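Long-range contact in putative polyketide synthase (Brevibacillus brevis, PDB 6HP2), which acts as the O-methyltransferase domain of a trans-AT polyketide synthase, which probably takes part in bacillaene biosynthesis, and here binds S-adenosyl-L-homocysteine: residues A[104-115]-A[139-150]. Sequence-based numbering, arbitrary orientation.
Sequences CGHGTDVIQIAE and IAQKNLGARAKI. With SAH (S-adenosyl-L-homocysteine), chain B.
Arg-147 clamps the backbone of Ala-114 near the end of helix 108-116. Its NH1 and NH2 both donate to Ala-114 O, the NH1 bond being the shorter at 2.8 Å and the straighter at 151°. The oxygen lies almost in the guanidinium plane, whereas both nitrogens approach from one face of the carbonyl. A bend in the arginine chain at chi3 (-63°) turns the group into this end-on grip, and NH1 also donates to Ile-120 O, which fixes the rotation of the guanidinium.

Ile-150 can be followed outward from CB. Its CG2 branch rests on Cys-104 SG at 3.7 Å; CG1, on the other branch, touches both that sulfur and Val-110 CG1; the terminal CD1 lands on Gly-107 CA, also at 3.7 Å. A beta carbon on the N-cap Gly-107 would lie too close to this methyl, and the bare glycine fits the contact at the start of the helix. Further along, Ile-111 lays CG1 against Ile-139 CG1 (3.6 Å), while its CG2, anti to the backbone N, meets Lys-142 CE and Leu-144 CD1.

Glu-115 CG packs on Leu-144 CD1 at 3.5 Å, and its carboxylate forms a salt bridge with Lys-142, whose NZ to OE1 hydrogen bond is weak at 3.2 Å. This pair closes the outer side of the apolar seam.

The glycine-containing turn before the helix is the cofactor loop of the Rossmann-like methyltransferase fold, with Gly-105 N giving a weak bond to O3' of S-adenosyl-L-homocysteine. From there the axes of helix residues 108-115 and strand residues 148-150 run antiparallel, with a closest approach of 8.6 Å; the helix packs over edge strand 148-152 and neighbouring strand 121-126, with the end of helix 129-141 alongside.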
# COMPACT_ATOMS: atom_id res chain seq x y z
N CYS A 104 -7.46 3.99 4.17
CA CYS A 104 -6.46 4.46 5.12
C CYS A 104 -6.30 3.59 6.39
O CYS A 104 -5.53 3.99 7.28
CB CYS A 104 -6.77 5.91 5.51
SG CYS A 104 -8.45 6.11 6.30
N GLY A 105 -6.88 2.40 6.46
CA GLY A 105 -6.62 1.53 7.59
C GLY A 105 -7.01 2.23 8.91
O GLY A 105 -8.09 2.79 9.05
N HIS A 106 -6.11 2.21 9.87
CA HIS A 106 -6.31 2.91 11.13
C HIS A 106 -5.88 4.36 11.09
O HIS A 106 -5.72 4.97 12.16
CB HIS A 106 -5.53 2.22 12.23
CG HIS A 106 -6.04 0.84 12.56
ND1 HIS A 106 -5.26 -0.12 13.17
CD2 HIS A 106 -7.23 0.24 12.31
CE1 HIS A 106 -5.94 -1.24 13.30
NE2 HIS A 106 -7.15 -1.05 12.79
N GLY A 107 -5.61 4.91 9.89
CA GLY A 107 -5.29 6.34 9.75
C GLY A 107 -3.87 6.73 10.02
O GLY A 107 -3.54 7.95 10.04
N THR A 108 -2.98 5.75 10.13
CA THR A 108 -1.62 6.01 10.59
C THR A 108 -0.88 6.98 9.67
O THR A 108 -0.25 7.92 10.16
CB THR A 108 -0.87 4.68 10.71
OG1 THR A 108 -1.54 3.86 11.71
CG2 THR A 108 0.56 4.89 11.19
N ASP A 109 -0.93 6.76 8.35
CA ASP A 109 -0.25 7.68 7.42
C ASP A 109 -0.96 9.03 7.34
O ASP A 109 -0.32 10.09 7.26
CB ASP A 109 -0.14 7.09 6.00
CG ASP A 109 0.82 5.91 5.94
OD1 ASP A 109 1.95 6.01 6.48
OD2 ASP A 109 0.43 4.84 5.44
N VAL A 110 -2.29 9.02 7.33
CA VAL A 110 -3.02 10.28 7.42
C VAL A 110 -2.54 11.13 8.58
O VAL A 110 -2.31 12.35 8.45
CB VAL A 110 -4.53 10.01 7.51
CG1 VAL A 110 -5.29 11.25 7.98
CG2 VAL A 110 -5.06 9.58 6.17
N ILE A 111 -2.34 10.49 9.72
CA ILE A 111 -1.95 11.15 10.95
C ILE A 111 -0.49 11.52 10.93
O ILE A 111 -0.13 12.64 11.30
CB ILE A 111 -2.27 10.24 12.16
CG1 ILE A 111 -3.76 10.28 12.45
CG2 ILE A 111 -1.43 10.66 13.38
CD1 ILE A 111 -4.20 9.08 13.27
N GLN A 112 0.38 10.55 10.62
CA GLN A 112 1.82 10.81 10.71
C GLN A 112 2.28 11.86 9.69
O GLN A 112 3.21 12.64 9.98
CB GLN A 112 2.62 9.53 10.54
CG GLN A 112 2.55 8.57 11.76
CD GLN A 112 3.33 7.26 11.51
OE1 GLN A 112 3.80 6.97 10.38
NE2 GLN A 112 3.45 6.47 12.53
N ILE A 113 1.70 11.87 8.47
CA ILE A 113 2.09 12.90 7.49
C ILE A 113 1.72 14.29 8.02
O ILE A 113 2.48 15.26 7.90
CB ILE A 113 1.46 12.64 6.11
CG1 ILE A 113 2.04 11.41 5.47
CG2 ILE A 113 1.64 13.88 5.20
CD1 ILE A 113 1.28 10.95 4.27
N ALA A 114 0.51 14.41 8.56
CA ALA A 114 0.06 15.69 9.09
C ALA A 114 0.90 16.13 10.28
O ALA A 114 1.18 17.33 10.45
CB ALA A 114 -1.41 15.60 9.50
N GLU A 115 1.31 15.18 11.12
CA GLU A 115 2.13 15.55 12.26
C GLU A 115 3.51 16.00 11.81
O GLU A 115 4.04 17.01 12.30
CB GLU A 115 2.28 14.39 13.24
CG GLU A 115 1.17 14.18 14.19
CD GLU A 115 1.58 13.21 15.31
OE1 GLU A 115 1.55 13.61 16.49
OE2 GLU A 115 1.93 12.06 14.99
N ILE A 139 -6.95 11.11 15.61
CA ILE A 139 -6.76 12.47 15.14
C ILE A 139 -7.10 13.45 16.25
O ILE A 139 -6.39 14.44 16.48
CB ILE A 139 -7.60 12.72 13.88
CG1 ILE A 139 -6.96 12.00 12.67
CG2 ILE A 139 -7.73 14.22 13.64
CD1 ILE A 139 -7.79 12.07 11.43
N ALA A 140 -8.22 13.22 16.92
CA ALA A 140 -8.64 14.13 17.98
C ALA A 140 -7.65 14.13 19.14
O ALA A 140 -7.28 15.19 19.65
CB ALA A 140 -10.04 13.71 18.44
N GLN A 141 -7.22 12.94 19.56
CA GLN A 141 -6.36 12.83 20.73
C GLN A 141 -5.03 13.52 20.49
O GLN A 141 -4.40 13.99 21.44
CB GLN A 141 -6.15 11.36 21.10
CG GLN A 141 -7.41 10.71 21.64
CD GLN A 141 -7.35 9.20 21.64
OE1 GLN A 141 -6.29 8.61 21.42
NE2 GLN A 141 -8.50 8.57 21.88
N LYS A 142 -4.61 13.62 19.23
CA LYS A 142 -3.38 14.32 18.87
C LYS A 142 -3.64 15.77 18.46
O LYS A 142 -2.71 16.48 18.04
CB LYS A 142 -2.64 13.54 17.75
CG LYS A 142 -2.14 12.19 18.28
CD LYS A 142 -1.94 11.15 17.23
CE LYS A 142 -0.52 11.16 16.73
NZ LYS A 142 0.49 10.81 17.75
N ASN A 143 -4.88 16.23 18.56
CA ASN A 143 -5.21 17.63 18.26
C ASN A 143 -4.84 17.98 16.81
O ASN A 143 -4.30 19.05 16.54
CB ASN A 143 -4.49 18.56 19.23
CG ASN A 143 -5.14 19.89 19.34
OD1 ASN A 143 -6.26 20.09 18.87
ND2 ASN A 143 -4.44 20.83 19.96
N LEU A 144 -5.17 17.10 15.87
CA LEU A 144 -4.87 17.31 14.46
C LEU A 144 -6.11 17.56 13.62
O LEU A 144 -6.03 17.55 12.39
CB LEU A 144 -4.12 16.09 13.88
CG LEU A 144 -2.72 15.83 14.42
CD1 LEU A 144 -2.33 14.40 14.05
CD2 LEU A 144 -1.72 16.85 13.89
N GLY A 145 -7.26 17.77 14.25
CA GLY A 145 -8.52 17.84 13.54
C GLY A 145 -8.65 18.93 12.50
O GLY A 145 -9.47 18.80 11.59
N ALA A 146 -7.89 20.02 12.62
CA ALA A 146 -7.98 21.09 11.64
C ALA A 146 -7.26 20.75 10.35
O ALA A 146 -7.44 21.46 9.35
CB ALA A 146 -7.40 22.41 12.19
N ARG A 147 -6.47 19.70 10.35
CA ARG A 147 -5.71 19.36 9.14
C ARG A 147 -5.82 17.91 8.69
O ARG A 147 -5.35 17.57 7.61
CB ARG A 147 -4.24 19.68 9.34
CG ARG A 147 -3.99 21.17 9.42
CD ARG A 147 -2.52 21.45 9.49
NE ARG A 147 -1.88 20.90 10.69
CZ ARG A 147 -1.09 19.84 10.72
NH1 ARG A 147 -0.80 19.16 9.58
NH2 ARG A 147 -0.52 19.49 11.88
N ALA A 148 -6.42 17.05 9.48
CA ALA A 148 -6.54 15.63 9.11
C ALA A 148 -7.96 15.21 9.38
O ALA A 148 -8.52 15.60 10.42
CB ALA A 148 -5.60 14.77 9.90
N LYS A 149 -8.56 14.46 8.44
CA LYS A 149 -9.93 14.03 8.61
C LYS A 149 -10.10 12.71 7.86
O LYS A 149 -9.62 12.55 6.73
CB LYS A 149 -10.93 15.05 8.09
CG LYS A 149 -12.38 14.71 8.46
CD LYS A 149 -13.34 15.78 7.96
CE LYS A 149 -14.76 15.54 8.47
NZ LYS A 149 -15.70 16.64 8.10
N ILE A 150 -10.82 11.77 8.49
CA ILE A 150 -11.06 10.47 7.86
C ILE A 150 -12.56 10.28 7.65
O ILE A 150 -13.36 10.61 8.53
CB ILE A 150 -10.49 9.32 8.71
CG1 ILE A 150 -8.97 9.43 8.67
CG2 ILE A 150 -10.99 7.98 8.20
CD1 ILE A 150 -8.26 8.62 9.75
N SAH B . -3.41 1.51 3.88
CA SAH B . -3.60 1.02 5.24
CB SAH B . -4.67 -0.07 5.31
CG SAH B . -4.56 -1.18 4.28
SD SAH B . -5.76 -2.50 4.62
C SAH B . -2.27 0.52 5.74
O SAH B . -2.16 0.08 6.88
OXT SAH B . -1.30 0.57 5.00
C5' SAH B . -6.93 -2.10 3.31
C4' SAH B . -7.69 -0.80 3.58
O4' SAH B . -8.49 -0.48 2.42
C3' SAH B . -8.73 -0.97 4.73
O3' SAH B . -8.62 0.23 5.51
C2' SAH B . -10.10 -1.05 4.05
O2' SAH B . -11.17 -0.56 4.80
C1' SAH B . -9.83 -0.19 2.80
N9 SAH B . -10.73 -0.39 1.67
C8 SAH B . -10.99 -1.55 0.99
N7 SAH B . -11.92 -1.25 0.07
C5 SAH B . -12.19 0.07 0.12
C6 SAH B . -13.05 0.91 -0.58
N6 SAH B . -13.82 0.51 -1.59
N1 SAH B . -13.07 2.24 -0.27
C2 SAH B . -12.33 2.74 0.78
N3 SAH B . -11.51 1.90 1.49
C4 SAH B . -11.48 0.59 1.19